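Local coordinates for butyryl-CoA dehydrogenase (Marinomonas mediterranea, PDB 6CXT), which belongs to the acyl-CoA dehydrogenase family of flavoproteins and binds flavin-adenine dinucleotide, at residues N189-I193 against N216-H220. Residues are numbered along the deposited sequence; the frame is centred on the assembly and turned at random.
Sequences NTPGI and NCTIH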
loop_
_atom_site.group_PDB
_atom_site.type_symbol
_atom_site.label_atom_id
_atom_site.label_comp_id
_atom_site.label_asym_id
_atom_site.label_seq_id
_atom_site.Cartn_x
_atom_site.Cartn_y
_atom_site.Cartn_z
ATOM N N ASN B 189 -25.246 24.187 33.247
ATOM C CA ASN B 189 -25.489 24.682 34.598
ATOM C C ASN B 189 -26.050 23.657 35.607
ATOM O O ASN B 189 -26.288 23.977 36.724
ATOM C CB ASN B 189 -26.300 25.981 34.556
ATOM C CG ASN B 189 -25.560 27.110 33.849
ATOM O OD1 ASN B 189 -24.424 26.964 33.519
ATOM N ND2 ASN B 189 -26.225 28.208 33.605
ATOM N N THR B 190 -26.251 22.431 35.188
ATOM C CA THR B 190 -26.718 21.347 36.082
ATOM C C THR B 190 -25.643 21.120 37.167
ATOM O O THR B 190 -24.489 20.724 36.852
ATOM C CB THR B 190 -27.001 20.028 35.308
ATOM O OG1 THR B 190 -27.884 20.290 34.210
ATOM C CG2 THR B 190 -27.546 18.935 36.228
ATOM N N PRO B 191 -26.001 21.335 38.475
ATOM C CA PRO B 191 -25.050 20.999 39.497
ATOM C C PRO B 191 -24.561 19.586 39.404
ATOM O O PRO B 191 -25.331 18.632 39.198
ATOM C CB PRO B 191 -25.846 21.210 40.815
ATOM C CG PRO B 191 -26.757 22.334 40.452
ATOM C CD PRO B 191 -27.232 21.902 39.072
ATOM N N GLY B 192 -23.257 19.439 39.576
ATOM C CA GLY B 192 -22.642 18.110 39.565
ATOM C C GLY B 192 -21.754 17.860 38.303
ATOM O O GLY B 192 -21.001 16.885 38.271
ATOM N N ILE B 193 -21.845 18.733 37.305
ATOM C CA ILE B 193 -20.899 18.717 36.134
ATOM C C ILE B 193 -19.534 19.340 36.494
ATOM O O ILE B 193 -19.462 20.450 37.044
ATOM C CB ILE B 193 -21.480 19.428 34.905
ATOM C CG1 ILE B 193 -22.749 18.726 34.458
ATOM C CG2 ILE B 193 -20.414 19.519 33.760
ATOM C CD1 ILE B 193 -23.489 19.529 33.410
ATOM N N ASN B 216 -23.997 12.815 40.104
ATOM C CA ASN B 216 -25.412 12.921 40.542
ATOM C C ASN B 216 -26.079 14.151 40.008
ATOM O O ASN B 216 -26.518 15.029 40.757
ATOM C CB ASN B 216 -25.511 12.830 42.088
ATOM C CG ASN B 216 -25.229 11.403 42.597
ATOM O OD1 ASN B 216 -25.795 10.411 42.099
ATOM N ND2 ASN B 216 -24.341 11.289 43.570
ATOM N N CYS B 217 -26.130 14.245 38.690
ATOM C CA CYS B 217 -26.722 15.373 38.027
ATOM C C CYS B 217 -28.181 15.029 37.903
ATOM O O CYS B 217 -28.520 13.983 37.318
ATOM C CB CYS B 217 -26.117 15.553 36.608
ATOM S SG CYS B 217 -24.436 16.175 36.749
ATOM N N THR B 218 -29.035 15.934 38.395
ATOM C CA THR B 218 -30.476 15.800 38.260
ATOM C C THR B 218 -31.029 16.578 37.143
ATOM O O THR B 218 -30.891 17.812 37.069
ATOM C CB THR B 218 -31.147 16.170 39.625
ATOM O OG1 THR B 218 -30.651 15.219 40.559
ATOM C CG2 THR B 218 -32.661 16.087 39.524
ATOM N N ILE B 219 -31.706 15.893 36.233
ATOM C CA ILE B 219 -32.356 16.651 35.172
ATOM C C ILE B 219 -33.827 16.220 34.991
ATOM O O ILE B 219 -34.169 15.047 35.209
ATOM C CB ILE B 219 -31.630 16.479 33.796
ATOM C CG1 ILE B 219 -31.572 14.996 33.443
ATOM C CG2 ILE B 219 -30.178 17.027 33.837
ATOM C CD1 ILE B 219 -31.110 14.769 32.024
ATOM N N HIS B 220 -34.636 17.156 34.526
ATOM C CA HIS B 220 -36.034 16.877 34.290
ATOM C C HIS B 220 -36.161 15.919 33.116
ATOM O O HIS B 220 -35.388 15.994 32.162
ATOM C CB HIS B 220 -36.804 18.150 34.002
ATOM C CG HIS B 220 -38.281 17.950 34.040
ATOM N ND1 HIS B 220 -39.047 17.830 32.903
ATOM C CD2 HIS B 220 -39.130 17.785 35.085
ATOM C CE1 HIS B 220 -40.307 17.622 33.243
ATOM N NE2 HIS B 220 -40.385 17.592 34.560
HETATM O O HOH W 1 -27.990 18.215 39.870
#
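From T190 to I193 the chain makes a type II beta turn, closed by a weak hydrogen bond from I193 N to T190 O (3.3 Å), and this turn lies beside the end of strand 209-220. The backbones come nearest at G192 and C217, whose CA atoms are 5.1 Å apart. A water bridges the two backbones, donating to P191 O (2.8 Å) and accepting from T218 N (2.9 Å). G192, at phi 110°, has a backbone that calls for glycine, and a CB there would also sit tight against the sulphur of C217. In the beta domain in the middle of the acyl-CoA dehydrogenase fold, the turn leads from strand 181-187 of one sheet into edge strand 193-195 of another; just before that strand, G192 is backbone hydrogen-bonded to D215. N216 and C217 both face L150 on strand 147-158, a G1 beta bulge at the corner where the strand changes direction. The C217 side chain lies against the turn: its SG is 3.5 Å from G192 C and 3.8 Å from I193 CG1. T190 points toward the strand, its CG2 packing 3.7 Å from C217 CB and 3.6 Å from T218 O, while its OG1, 4.0 Å from I219 CG2, is hydrogen-bonded to P187 O. I219 also touches F184, and I193 touches V186, both on strand 181-187.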